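Local structure of alpha-1,4-endofucoidanase (Mariniflexile fucanivorans, 6DLH) at residues G47-P52 / Y80-L85; R143-V148 / I220-F225; F603-S608 / T616-T621. The protein hydrolyses fucoidan at internal alpha-1,4 linkages by a retaining mechanism, using a family 107 catalytic domain that is followed by Ig-like domains carrying calcium. All blocks are in the same frame, centred on the assembly; numbering follows the deposited sequence.

Contact 1: G47-P52 / Y80-L85; sequences GMLWLP and YVQLPL
W50 and P84 carry the largest buried areas where the parallel pairing of strands 47-49 and 80-84 ends, and Q82 makes the last regular step before them. The Q82 backbone is bonded twice to the same neighbouring segment, through its N-H and its carbonyl: the N-H gives a nearly straight bond to M48 O (2.8 Å, 171° at the hydrogen), and the carbonyl receives W50 N from almost along the C=O axis (3.0 Å). One step earlier M48 N bonds to Y80 O at 3.0 Å, with a more bent N-H. Beyond W50 the ladder stops, because P84 has no N-H to offer; W50 O meets P84 CD instead, at 3.3 Å. The W50 indole, with CG anti to the backbone N (chi1 -167°), goes out on the side of V81. There W50 CB lies against V81 CG1, while W50 CE3 touches L83 CD2 obliquely at 3.9 Å. NE1 is bonded to L395 O, and F68 and W133 add further aromatic neighbours. On the P84 ring, L51 CD1 packs at 3.6 Å from P84 CB. The face of the sheet away from V81 carries L49, Q82 and Y80. L49 and the extended Q82 chain lie side by side, and L49 CD1 comes within 3.5 Å of Q82 OE1. G47 CA sits over the centre of the Y80 ring, a CH-pi contact of 3.6 Å to the centroid, and the ring fills the place where a side chain at 47 would begin. The geometry is that of a beta-alpha-beta unit, its strands linked through helix 66-71. Chemically the pair divides into an apolar side, packed on helix 129-139, and a side where Q82 NE2 is bonded to E145 OE1 on the next strand and Y80 OH to T379.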
ATOM      1  N   GLY A  47      -4.197   4.593  16.413  1.00 22.40           N
ATOM      2  CA  GLY A  47      -3.727   4.242  15.079  1.00 22.09           C
ATOM      3  C   GLY A  47      -4.799   3.574  14.221  1.00 21.73           C
ATOM      4  O   GLY A  47      -5.810   3.103  14.731  1.00 21.47           O
ATOM      5  N   MET A  48      -4.561   3.552  12.905  1.00 22.44           N
ATOM      6  CA  MET A  48      -5.457   2.932  11.942  1.00 22.03           C
ATOM      7  C   MET A  48      -4.627   2.011  11.050  1.00 23.06           C
ATOM      8  O   MET A  48      -3.398   1.985  11.161  1.00 22.37           O
ATOM      9  CB  MET A  48      -6.158   3.991  11.081  1.00 22.32           C
ATOM     10  CG  MET A  48      -6.782   5.113  11.888  1.00 21.75           C
ATOM     11  SD  MET A  48      -7.655   6.336  10.878  1.00 24.29           S
ATOM     12  CE  MET A  48      -9.208   5.509  10.533  1.00 21.95           C
ATOM     13  N   LEU A  49      -5.304   1.253  10.176  1.00 22.71           N
ATOM     14  CA  LEU A  49      -4.620   0.296   9.323  1.00 22.91           C
ATOM     15  C   LEU A  49      -5.075   0.481   7.882  1.00 23.59           C
ATOM     16  O   LEU A  49      -6.276   0.483   7.611  1.00 24.73           O
ATOM     17  CB  LEU A  49      -4.913  -1.136   9.795  1.00 22.11           C
ATOM     18  CG  LEU A  49      -4.308  -2.233   8.915  1.00 22.28           C
ATOM     19  CD1 LEU A  49      -2.791  -2.189   8.971  1.00 21.21           C
ATOM     20  CD2 LEU A  49      -4.810  -3.619   9.311  1.00 21.67           C
ATOM     21  N   TRP A  50      -4.099   0.591   6.971  1.00 23.21           N
ATOM     22  CA  TRP A  50      -4.369   0.720   5.546  1.00 24.13           C
ATOM     23  C   TRP A  50      -3.587  -0.346   4.783  1.00 24.68           C
ATOM     24  O   TRP A  50      -2.363  -0.260   4.642  1.00 25.00           O
ATOM     25  CB  TRP A  50      -4.044   2.144   5.074  1.00 23.67           C
ATOM     26  CG  TRP A  50      -4.560   2.497   3.715  1.00 24.84           C
ATOM     27  CD1 TRP A  50      -5.802   2.965   3.396  1.00 24.76           C
ATOM     28  CD2 TRP A  50      -3.821   2.456   2.480  1.00 26.42           C
ATOM     29  NE1 TRP A  50      -5.893   3.208   2.052  1.00 24.23           N
ATOM     30  CE2 TRP A  50      -4.694   2.902   1.463  1.00 25.64           C
ATOM     31  CE3 TRP A  50      -2.516   2.079   2.135  1.00 26.60           C
ATOM     32  CZ2 TRP A  50      -4.293   2.990   0.129  1.00 25.87           C
ATOM     33  CZ3 TRP A  50      -2.122   2.167   0.816  1.00 27.09           C
ATOM     34  CH2 TRP A  50      -3.003   2.610  -0.171  1.00 25.50           C
ATOM     35  N   LEU A  51      -4.307  -1.379   4.330  1.00 24.76           N
ATOM     36  CA  LEU A  51      -3.645  -2.576   3.838  1.00 25.54           C
ATOM     37  C   LEU A  51      -4.342  -3.071   2.573  1.00 26.09           C
ATOM     38  O   LEU A  51      -5.374  -3.741   2.631  1.00 25.16           O
ATOM     39  CB  LEU A  51      -3.607  -3.630   4.954  1.00 24.90           C
ATOM     40  CG  LEU A  51      -2.977  -4.982   4.619  1.00 26.09           C
ATOM     41  CD1 LEU A  51      -1.538  -4.819   4.148  1.00 25.46           C
ATOM     42  CD2 LEU A  51      -3.032  -5.925   5.819  1.00 25.87           C
ATOM     43  N   PRO A  52      -3.809  -2.729   1.379  1.00 26.70           N
ATOM     44  CA  PRO A  52      -4.261  -3.352   0.132  1.00 28.19           C
ATOM     45  C   PRO A  52      -3.748  -4.786   0.037  1.00 29.15           C
ATOM     46  O   PRO A  52      -2.784  -5.159   0.715  1.00 28.59           O
ATOM     47  CB  PRO A  52      -3.636  -2.490  -0.976  1.00 26.50           C
ATOM     48  CG  PRO A  52      -3.123  -1.254  -0.263  1.00 27.34           C
ATOM     49  CD  PRO A  52      -2.800  -1.687   1.157  1.00 26.62           C
ATOM     50  N   TYR A  80      -1.496   7.892  14.027  1.00 24.40           N
ATOM     51  CA  TYR A  80      -0.653   7.136  13.113  1.00 23.73           C
ATOM     52  C   TYR A  80      -1.479   6.136  12.306  1.00 23.69           C
ATOM     53  O   TYR A  80      -2.623   5.831  12.654  1.00 23.27           O
ATOM     54  CB  TYR A  80       0.509   6.477  13.869  1.00 23.59           C
ATOM     55  CG  TYR A  80       0.133   5.335  14.784  1.00 24.28           C
ATOM     56  CD1 TYR A  80      -0.363   5.562  16.067  1.00 23.93           C
ATOM     57  CD2 TYR A  80       0.285   4.018  14.371  1.00 23.31           C
ATOM     58  CE1 TYR A  80      -0.703   4.505  16.904  1.00 23.26           C
ATOM     59  CE2 TYR A  80      -0.041   2.954  15.197  1.00 23.31           C
ATOM     60  CZ  TYR A  80      -0.547   3.199  16.463  1.00 23.37           C
ATOM     61  OH  TYR A  80      -0.885   2.145  17.265  1.00 24.02           O
ATOM     62  N   VAL A  81      -0.871   5.642  11.219  1.00 23.66           N
ATOM     63  CA  VAL A  81      -1.445   4.627  10.352  1.00 22.93           C
ATOM     64  C   VAL A  81      -0.391   3.541  10.114  1.00 25.48           C
ATOM     65  O   VAL A  81       0.778   3.852   9.880  1.00 25.31           O
ATOM     66  CB  VAL A  81      -1.905   5.247   9.019  1.00 23.73           C
ATOM     67  CG1 VAL A  81      -2.431   4.197   8.042  1.00 23.31           C
ATOM     68  CG2 VAL A  81      -2.929   6.356   9.220  1.00 21.67           C
ATOM     69  N   GLN A  82      -0.827   2.272  10.166  1.00 24.86           N
ATOM     70  CA  GLN A  82       0.003   1.125   9.835  1.00 25.74           C
ATOM     71  C   GLN A  82      -0.103   0.828   8.340  1.00 25.47           C
ATOM     72  O   GLN A  82      -1.204   0.765   7.794  1.00 24.45           O
ATOM     73  CB  GLN A  82      -0.376  -0.105  10.671  1.00 25.34           C
ATOM     74  CG  GLN A  82       0.448  -1.347  10.334  1.00 24.92           C
ATOM     75  CD  GLN A  82       0.102  -2.579  11.142  1.00 24.69           C
ATOM     76  OE1 GLN A  82      -0.118  -3.654  10.589  1.00 24.53           O
ATOM     77  NE2 GLN A  82       0.051  -2.436  12.458  1.00 24.32           N
ATOM     78  N   LEU A  83       1.064   0.655   7.705  1.00 25.00           N
ATOM     79  CA  LEU A  83       1.192   0.342   6.291  1.00 26.50           C
ATOM     80  C   LEU A  83       1.938  -0.980   6.141  1.00 27.32           C
ATOM     81  O   LEU A  83       2.775  -1.324   6.972  1.00 29.31           O
ATOM     82  CB  LEU A  83       2.001   1.444   5.600  1.00 25.56           C
ATOM     83  CG  LEU A  83       1.443   2.860   5.691  1.00 26.32           C
ATOM     84  CD1 LEU A  83       2.515   3.864   5.272  1.00 25.61           C
ATOM     85  CD2 LEU A  83       0.192   3.004   4.831  1.00 25.48           C
ATOM     86  N   PRO A  84       1.698  -1.758   5.066  1.00 28.21           N
ATOM     87  CA  PRO A  84       2.543  -2.919   4.792  1.00 29.32           C
ATOM     88  C   PRO A  84       3.897  -2.414   4.305  1.00 31.07           C
ATOM     89  O   PRO A  84       3.963  -1.351   3.684  1.00 29.27           O
ATOM     90  CB  PRO A  84       1.817  -3.599   3.627  1.00 28.55           C
ATOM     91  CG  PRO A  84       1.079  -2.467   2.940  1.00 27.98           C
ATOM     92  CD  PRO A  84       0.641  -1.557   4.064  1.00 27.81           C
ATOM     93  N   LEU A  85       4.966  -3.142   4.664  1.00 33.02           N
ATOM     94  CA  LEU A  85       6.113  -3.284   3.778  1.00 34.65           C
ATOM     95  C   LEU A  85       5.953  -4.611   3.041  1.00 35.89           C
ATOM     96  O   LEU A  85       6.143  -4.663   1.829  1.00 36.26           O
ATOM     97  CB  LEU A  85       7.439  -3.222   4.541  1.00 32.66           C
ATOM     98  CG  LEU A  85       8.677  -3.686   3.762  1.00 35.41           C
ATOM     99  CD1 LEU A  85       8.817  -2.959   2.424  1.00 35.20           C
ATOM    100  CD2 LEU A  85       9.949  -3.506   4.583  1.00 34.33           C
TER

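Contact 2: R143-V148 / I220-F225; sequences RTEIYV and IDAWCF
I220 sets CG2 against I146 CG1 (3.7 Å), the two side chains crossing at about a right angle. D221 directs its carboxylate toward R143 and T144: OD2 forms a salt bridge with R143 NE at 3.0 Å, R143 NH2 adds a weak, bent hydrogen bond to the same oxygen, and the guanidinium and carboxylate planes stand 75° apart. OD1 accepts T144 N from the anti side, 35° out of the carboxylate plane, while D221 N bonds to T144 O. A222 gives its carbonyl to I146 N at 2.7 Å, the donor standing above the carbonyl plane, and rests its CB against E145 CG. W223 swings to the other face, where I146 CB lies over one face of the indole and V148 CG2 meets its edge in plane, 3.9 Å from CZ3. C224 N bonds to I146 O at 2.8 Å and C224 O receives V148 N at 3.1 Å; SG lies obliquely beside the Y147 ring, a sulfur-aromatic contact. F225 CD1 closes the run, 3.6 Å from V148 CB. Strands 143-149 and 222-226 are adjacent in the parallel catalytic-domain sheet, consistent with a GH29-like barrel. Helices 129-139 and 198-216 cover the hydrophobic W223 side, whereas E145 OE2 is bonded to Y290 OH, and OE1 to Q82 NE2 and T379 OG1. The D221 carboxylate thus spans a backbone amide and a charge.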
ATOM      1  N   ARG A 143       2.166   9.992  12.187  1.00 30.69           N
ATOM      2  CA  ARG A 143       3.301   9.084  12.286  1.00 29.97           C
ATOM      3  C   ARG A 143       2.942   7.782  11.577  1.00 29.56           C
ATOM      4  O   ARG A 143       1.809   7.618  11.131  1.00 28.48           O
ATOM      5  CB  ARG A 143       3.690   8.869  13.757  1.00 31.15           C
ATOM      6  CG  ARG A 143       4.439  10.052  14.357  1.00 32.23           C
ATOM      7  CD  ARG A 143       4.516  10.109  15.871  1.00 34.15           C
ATOM      8  NE  ARG A 143       5.852   9.724  16.281  1.00 38.59           N
ATOM      9  CZ  ARG A 143       6.760  10.525  16.828  1.00 36.95           C
ATOM     10  NH1 ARG A 143       6.399  11.584  17.536  1.00 36.51           N
ATOM     11  NH2 ARG A 143       8.036  10.244  16.669  1.00 36.52           N
ATOM     12  N   THR A 144       3.918   6.875  11.442  1.00 29.55           N
ATOM     13  CA  THR A 144       3.703   5.652  10.682  1.00 29.85           C
ATOM     14  C   THR A 144       4.212   4.439  11.461  1.00 28.48           C
ATOM     15  O   THR A 144       5.152   4.538  12.254  1.00 27.73           O
ATOM     16  CB  THR A 144       4.324   5.736   9.278  1.00 31.39           C
ATOM     17  OG1 THR A 144       5.734   5.579   9.432  1.00 35.12           O
ATOM     18  CG2 THR A 144       4.049   7.054   8.591  1.00 29.41           C
ATOM     19  N   GLU A 145       3.544   3.305  11.224  1.00 28.13           N
ATOM     20  CA  GLU A 145       3.906   1.991  11.735  1.00 27.08           C
ATOM     21  C   GLU A 145       3.972   1.074  10.522  1.00 27.20           C
ATOM     22  O   GLU A 145       3.084   1.122   9.674  1.00 29.57           O
ATOM     23  CB  GLU A 145       2.852   1.509  12.744  1.00 25.78           C
ATOM     24  CG  GLU A 145       3.125   0.135  13.355  1.00 25.53           C
ATOM     25  CD  GLU A 145       2.030  -0.439  14.262  1.00 26.83           C
ATOM     26  OE1 GLU A 145       0.829  -0.174  14.005  1.00 25.53           O
ATOM     27  OE2 GLU A 145       2.374  -1.170  15.228  1.00 25.54           O
ATOM     28  N   ILE A 146       5.023   0.254  10.436  1.00 27.06           N
ATOM     29  CA  ILE A 146       5.235  -0.544   9.240  1.00 27.28           C
ATOM     30  C   ILE A 146       5.132  -2.022   9.589  1.00 28.08           C
ATOM     31  O   ILE A 146       5.791  -2.487  10.518  1.00 29.37           O
ATOM     32  CB  ILE A 146       6.578  -0.189   8.564  1.00 28.59           C
ATOM     33  CG1 ILE A 146       6.649   1.292   8.162  1.00 27.41           C
ATOM     34  CG2 ILE A 146       6.847  -1.117   7.384  1.00 28.00           C
ATOM     35  CD1 ILE A 146       5.718   1.690   7.035  1.00 29.14           C
ATOM     36  N   TYR A 147       4.305  -2.739   8.817  1.00 28.53           N
ATOM     37  CA  TYR A 147       4.077  -4.158   9.018  1.00 31.15           C
ATOM     38  C   TYR A 147       5.022  -4.977   8.143  1.00 33.67           C
ATOM     39  O   TYR A 147       5.105  -4.757   6.937  1.00 34.37           O
ATOM     40  CB  TYR A 147       2.638  -4.536   8.666  1.00 30.63           C
ATOM     41  CG  TYR A 147       2.378  -6.021   8.707  1.00 31.60           C
ATOM     42  CD1 TYR A 147       2.726  -6.848   7.645  1.00 30.35           C
ATOM     43  CD2 TYR A 147       1.789  -6.606   9.819  1.00 30.37           C
ATOM     44  CE1 TYR A 147       2.502  -8.215   7.688  1.00 29.61           C
ATOM     45  CE2 TYR A 147       1.545  -7.968   9.873  1.00 30.67           C
ATOM     46  CZ  TYR A 147       1.902  -8.775   8.805  1.00 30.98           C
ATOM     47  OH  TYR A 147       1.654 -10.115   8.875  1.00 29.43           O
ATOM     48  N   VAL A 148       5.698  -5.948   8.772  1.00 35.18           N
ATOM     49  CA  VAL A 148       6.553  -6.903   8.086  1.00 34.44           C
ATOM     50  C   VAL A 148       6.240  -8.289   8.636  1.00 34.33           C
ATOM     51  O   VAL A 148       6.258  -8.494   9.844  1.00 34.21           O
ATOM     52  CB  VAL A 148       8.050  -6.567   8.252  1.00 33.75           C
ATOM     53  CG1 VAL A 148       8.935  -7.704   7.753  1.00 34.42           C
ATOM     54  CG2 VAL A 148       8.427  -5.259   7.566  1.00 32.28           C
ATOM     55  N   ILE A 220       9.470   6.623   9.103  1.00 39.14           N
ATOM     56  CA  ILE A 220       8.965   5.404   9.722  1.00 39.13           C
ATOM     57  C   ILE A 220       9.158   5.510  11.232  1.00 38.22           C
ATOM     58  O   ILE A 220      10.294   5.589  11.691  1.00 43.03           O
ATOM     59  CB  ILE A 220       9.707   4.176   9.157  1.00 39.07           C
ATOM     60  CG1 ILE A 220       9.398   3.970   7.672  1.00 38.63           C
ATOM     61  CG2 ILE A 220       9.403   2.932   9.987  1.00 39.49           C
ATOM     62  CD1 ILE A 220      10.110   2.797   7.046  1.00 37.93           C
ATOM     63  N   ASP A 221       8.058   5.478  12.000  1.00 33.25           N
ATOM     64  CA  ASP A 221       8.164   5.660  13.442  1.00 32.36           C
ATOM     65  C   ASP A 221       8.194   4.323  14.181  1.00 30.49           C
ATOM     66  O   ASP A 221       8.691   4.254  15.300  1.00 29.71           O
ATOM     67  CB  ASP A 221       7.078   6.581  14.007  1.00 31.03           C
ATOM     68  CG  ASP A 221       7.095   7.969  13.402  1.00 31.63           C
ATOM     69  OD1 ASP A 221       6.584   8.118  12.284  1.00 32.24           O
ATOM     70  OD2 ASP A 221       7.625   8.887  14.056  1.00 34.01           O
ATOM     71  N   ALA A 222       7.650   3.269  13.559  1.00 32.42           N
ATOM     72  CA  ALA A 222       7.461   1.993  14.238  1.00 30.66           C
ATOM     73  C   ALA A 222       7.470   0.866  13.217  1.00 29.95           C
ATOM     74  O   ALA A 222       7.056   1.075  12.084  1.00 30.44           O
ATOM     75  CB  ALA A 222       6.161   1.994  15.015  1.00 28.99           C
ATOM     76  N   TRP A 223       7.949  -0.310  13.651  1.00 29.99           N
ATOM     77  CA  TRP A 223       7.900  -1.549  12.893  1.00 29.81           C
ATOM     78  C   TRP A 223       7.219  -2.623  13.741  1.00 29.98           C
ATOM     79  O   TRP A 223       7.581  -2.818  14.897  1.00 31.42           O
ATOM     80  CB  TRP A 223       9.321  -2.019  12.548  1.00 29.94           C
ATOM     81  CG  TRP A 223      10.147  -1.107  11.695  1.00 29.61           C
ATOM     82  CD1 TRP A 223      10.869  -0.026  12.105  1.00 28.62           C
ATOM     83  CD2 TRP A 223      10.387  -1.242  10.282  1.00 29.06           C
ATOM     84  NE1 TRP A 223      11.525   0.532  11.042  1.00 32.57           N
ATOM     85  CE2 TRP A 223      11.249  -0.191   9.911  1.00 30.47           C
ATOM     86  CE3 TRP A 223       9.955  -2.140   9.300  1.00 30.44           C
ATOM     87  CZ2 TRP A 223      11.676  -0.010   8.597  1.00 30.36           C
ATOM     88  CZ3 TRP A 223      10.374  -1.961   7.999  1.00 31.06           C
ATOM     89  CH2 TRP A 223      11.223  -0.906   7.656  1.00 30.39           C
ATOM     90  N   CYS A 224       6.265  -3.358  13.167  1.00 29.23           N
ATOM     91  CA  CYS A 224       5.738  -4.508  13.885  1.00 30.16           C
ATOM     92  C   CYS A 224       5.949  -5.762  13.043  1.00 30.75           C
ATOM     93  O   CYS A 224       5.524  -5.801  11.891  1.00 31.12           O
ATOM     94  CB  CYS A 224       4.276  -4.322  14.286  1.00 29.50           C
ATOM     95  SG  CYS A 224       3.138  -4.102  12.890  1.00 28.52           S
ATOM     96  N   PHE A 225       6.604  -6.772  13.643  1.00 30.03           N
ATOM     97  CA  PHE A 225       6.982  -7.993  12.946  1.00 30.17           C
ATOM     98  C   PHE A 225       6.071  -9.140  13.367  1.00 30.68           C
ATOM     99  O   PHE A 225       6.127  -9.601  14.504  1.00 33.90           O
ATOM    100  CB  PHE A 225       8.453  -8.337  13.215  1.00 31.17           C
ATOM    101  CG  PHE A 225       9.431  -7.329  12.665  1.00 31.08           C
ATOM    102  CD1 PHE A 225       9.796  -7.355  11.324  1.00 30.92           C
ATOM    103  CD2 PHE A 225       9.976  -6.349  13.481  1.00 30.54           C
ATOM    104  CE1 PHE A 225      10.685  -6.418  10.811  1.00 31.60           C
ATOM    105  CE2 PHE A 225      10.858  -5.408  12.966  1.00 30.58           C
ATOM    106  CZ  PHE A 225      11.211  -5.447  11.634  1.00 31.09           C
TER

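Contact 3: F603-S608 / T616-T621; sequences FTFNVS and TEIKIT
The closest contact between apolar side chains is F605 CD1 to I618 CG1, 3.3 Å, with the two side chains crossing at about a right angle. On the same face, F603 CE1 meets I620 CD1 at 4.0 Å, and F603 CD1 comes edge-on to I618 O. The backbone beneath is an antiparallel ladder: I618 N gives a fairly straight bond to F603 O (2.8 Å, 163° at the hydrogen), its return partner from F603 N being weak and bent. F605 and T616 exchange a full pair, F605 N to T616 O at 3.0 Å and T616 N to F605 O at 3.1 Å. An alanine at F605 would probably leave I618 CG1 without its aromatic partner and open a gap toward L577 and W532. Further out, T604 OG1 is bonded to S572 OG at the end of strand 567-572, while T616 OG1 bonds to S534 O and E617 N to N535 OD1, both just before strand 537-543. The short segments make 135° with each other, a strongly twisted beta hairpin. In this Ig-like domain strand 599-608 is flanked by strand 567-572 and strand 613-623 by strand 537-543, whose M537 and L539 pack on I618.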
ATOM      1  N   PHE A 603      -0.037  11.857 -28.962  1.00 42.32           N
ATOM      2  CA  PHE A 603      -1.002  12.492 -28.076  1.00 42.73           C
ATOM      3  C   PHE A 603      -0.456  13.833 -27.591  1.00 44.53           C
ATOM      4  O   PHE A 603       0.755  13.991 -27.422  1.00 45.04           O
ATOM      5  CB  PHE A 603      -1.254  11.618 -26.839  1.00 41.59           C
ATOM      6  CG  PHE A 603      -1.633  10.182 -27.108  1.00 40.48           C
ATOM      7  CD1 PHE A 603      -0.662   9.195 -27.220  1.00 39.92           C
ATOM      8  CD2 PHE A 603      -2.964   9.810 -27.239  1.00 40.31           C
ATOM      9  CE1 PHE A 603      -1.015   7.875 -27.467  1.00 40.26           C
ATOM     10  CE2 PHE A 603      -3.315   8.490 -27.489  1.00 40.02           C
ATOM     11  CZ  PHE A 603      -2.339   7.525 -27.605  1.00 39.64           C
ATOM     12  N   THR A 604      -1.360  14.786 -27.336  1.00 42.35           N
ATOM     13  CA  THR A 604      -0.974  16.032 -26.693  1.00 46.23           C
ATOM     14  C   THR A 604      -1.445  16.026 -25.239  1.00 43.60           C
ATOM     15  O   THR A 604      -2.576  15.637 -24.960  1.00 44.17           O
ATOM     16  CB  THR A 604      -1.487  17.265 -27.454  1.00 48.41           C
ATOM     17  OG1 THR A 604      -0.959  17.230 -28.779  1.00 49.20           O
ATOM     18  CG2 THR A 604      -1.092  18.578 -26.812  1.00 49.45           C
ATOM     19  N   PHE A 605      -0.570  16.487 -24.332  1.00 40.40           N
ATOM     20  CA  PHE A 605      -0.906  16.600 -22.922  1.00 42.09           C
ATOM     21  C   PHE A 605      -0.615  18.011 -22.409  1.00 42.49           C
ATOM     22  O   PHE A 605       0.475  18.550 -22.607  1.00 45.63           O
ATOM     23  CB  PHE A 605      -0.252  15.470 -22.117  1.00 41.39           C
ATOM     24  CG  PHE A 605      -1.006  14.164 -22.172  1.00 42.97           C
ATOM     25  CD1 PHE A 605      -0.834  13.281 -23.232  1.00 42.35           C
ATOM     26  CD2 PHE A 605      -1.911  13.821 -21.174  1.00 43.46           C
ATOM     27  CE1 PHE A 605      -1.540  12.088 -23.291  1.00 41.55           C
ATOM     28  CE2 PHE A 605      -2.616  12.625 -21.232  1.00 43.58           C
ATOM     29  CZ  PHE A 605      -2.435  11.765 -22.296  1.00 42.90           C
ATOM     30  N   ASN A 606      -1.615  18.611 -21.755  1.00 41.25           N
ATOM     31  CA  ASN A 606      -1.457  19.920 -21.142  1.00 40.92           C
ATOM     32  C   ASN A 606      -1.238  19.750 -19.641  1.00 39.78           C
ATOM     33  O   ASN A 606      -1.917  18.949 -19.009  1.00 42.62           O
ATOM     34  CB  ASN A 606      -2.654  20.838 -21.418  1.00 39.75           C
ATOM     35  CG  ASN A 606      -2.466  22.230 -20.850  1.00 43.46           C
ATOM     36  OD1 ASN A 606      -1.827  23.083 -21.468  1.00 45.10           O
ATOM     37  ND2 ASN A 606      -3.016  22.472 -19.671  1.00 43.32           N
ATOM     38  N   VAL A 607      -0.286  20.509 -19.087  1.00 38.78           N
ATOM     39  CA  VAL A 607      -0.138  20.661 -17.650  1.00 39.79           C
ATOM     40  C   VAL A 607      -0.363  22.134 -17.312  1.00 42.63           C
ATOM     41  O   VAL A 607       0.285  23.001 -17.895  1.00 44.59           O
ATOM     42  CB  VAL A 607       1.230  20.151 -17.148  1.00 39.50           C
ATOM     43  CG1 VAL A 607       2.398  20.900 -17.776  1.00 38.13           C
ATOM     44  CG2 VAL A 607       1.335  20.179 -15.628  1.00 37.01           C
ATOM     45  N   SER A 608      -1.278  22.399 -16.365  1.00 39.53           N
ATOM     46  CA  SER A 608      -1.671  23.760 -16.029  1.00 37.43           C
ATOM     47  C   SER A 608      -1.575  23.990 -14.522  1.00 37.03           C
ATOM     48  O   SER A 608      -1.698  23.043 -13.746  1.00 40.36           O
ATOM     49  CB  SER A 608      -3.060  24.043 -16.539  1.00 37.77           C
ATOM     50  OG  SER A 608      -3.605  25.174 -15.876  1.00 41.47           O
ATOM     51  N   THR A 616       3.077  18.955 -24.217  1.00 42.33           N
ATOM     52  CA  THR A 616       4.081  18.035 -24.724  1.00 42.09           C
ATOM     53  C   THR A 616       3.391  16.995 -25.601  1.00 38.45           C
ATOM     54  O   THR A 616       2.168  16.891 -25.601  1.00 36.02           O
ATOM     55  CB  THR A 616       4.898  17.383 -23.603  1.00 43.69           C
ATOM     56  OG1 THR A 616       6.062  16.828 -24.215  1.00 42.85           O
ATOM     57  CG2 THR A 616       4.148  16.291 -22.871  1.00 45.70           C
ATOM     58  N   GLU A 617       4.199  16.239 -26.349  1.00 39.38           N
ATOM     59  CA  GLU A 617       3.698  15.150 -27.171  1.00 39.21           C
ATOM     60  C   GLU A 617       4.084  13.844 -26.488  1.00 38.59           C
ATOM     61  O   GLU A 617       5.246  13.659 -26.122  1.00 35.80           O
ATOM     62  CB  GLU A 617       4.255  15.248 -28.595  1.00 40.39           C
ATOM     63  CG  GLU A 617       3.959  14.022 -29.448  1.00 43.28           C
ATOM     64  CD  GLU A 617       4.652  13.929 -30.802  1.00 46.50           C
ATOM     65  OE1 GLU A 617       5.539  14.775 -31.094  1.00 47.92           O
ATOM     66  OE2 GLU A 617       4.309  13.000 -31.569  1.00 46.64           O
ATOM     67  N   ILE A 618       3.087  12.967 -26.299  1.00 38.48           N
ATOM     68  CA  ILE A 618       3.294  11.656 -25.707  1.00 39.27           C
ATOM     69  C   ILE A 618       3.208  10.616 -26.818  1.00 39.29           C
ATOM     70  O   ILE A 618       2.259  10.620 -27.595  1.00 41.60           O
ATOM     71  CB  ILE A 618       2.270  11.385 -24.581  1.00 37.96           C
ATOM     72  CG1 ILE A 618       2.312  12.449 -23.478  1.00 38.61           C
ATOM     73  CG2 ILE A 618       2.413   9.974 -24.030  1.00 35.79           C
ATOM     74  CD1 ILE A 618       3.371  12.239 -22.425  1.00 36.80           C
ATOM     75  N   LYS A 619       4.209   9.729 -26.878  1.00 40.03           N
ATOM     76  CA  LYS A 619       4.275   8.707 -27.910  1.00 42.62           C
ATOM     77  C   LYS A 619       4.264   7.326 -27.259  1.00 43.00           C
ATOM     78  O   LYS A 619       5.080   7.028 -26.388  1.00 43.17           O
ATOM     79  CB  LYS A 619       5.527   8.887 -28.778  1.00 46.35           C
ATOM     80  CG  LYS A 619       5.588  10.151 -29.629  1.00 48.22           C
ATOM     81  CD  LYS A 619       6.360   9.941 -30.925  1.00 54.40           C
ATOM     82  CE  LYS A 619       7.162  11.148 -31.374  1.00 57.05           C
ATOM     83  N   ILE A 620       3.306   6.500 -27.685  1.00 42.90           N
ATOM     84  CA  ILE A 620       3.199   5.114 -27.263  1.00 41.73           C
ATOM     85  C   ILE A 620       3.074   4.266 -28.521  1.00 42.52           C
ATOM     86  O   ILE A 620       2.210   4.532 -29.352  1.00 44.12           O
ATOM     87  CB  ILE A 620       1.966   4.900 -26.359  1.00 40.33           C
ATOM     88  CG1 ILE A 620       1.936   5.853 -25.161  1.00 40.13           C
ATOM     89  CG2 ILE A 620       1.878   3.440 -25.934  1.00 40.00           C
ATOM     90  CD1 ILE A 620       0.622   5.869 -24.404  1.00 37.42           C
ATOM     91  N   THR A 621       3.917   3.237 -28.635  1.00 44.43           N
ATOM     92  CA  THR A 621       3.766   2.260 -29.700  1.00 44.58           C
ATOM     93  C   THR A 621       2.827   1.154 -29.228  1.00 46.47           C
ATOM     94  O   THR A 621       3.072   0.537 -28.196  1.00 46.78           O
ATOM     95  CB  THR A 621       5.127   1.707 -30.144  1.00 44.46           C
ATOM     96  OG1 THR A 621       5.916   2.816 -30.577  1.00 44.97           O
ATOM     97  CG2 THR A 621       5.016   0.689 -31.257  1.00 40.71           C
TER

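In the fold
Contacts 1 and 2 are successive parts of one parallel sheet in the catalytic domain, consistent with the barrel of GH29-like enzymes; their centres lie 8 Å apart. Strands 80-84 and 143-149 join them directly, with probable hydrogen bonds L83 O to Y147 N and L85 N to Y147 O, each 2.8 Å. Near the starts of these strands a calcium ion, probably the one bound by T77 and D79, lies about 8 Å from the Y80 side chain and about 9 Å from that of R143. Toward the other ends, 1,2-ethanediol, probably from the crystallisation liquor, lies about 4 Å from the L51 side chain and, likewise, about 4 Å from that of Y147. Contact 3 belongs to a separate Ig-like domain, centred about 35 Å from contact 1 and 39 Å from contact 2.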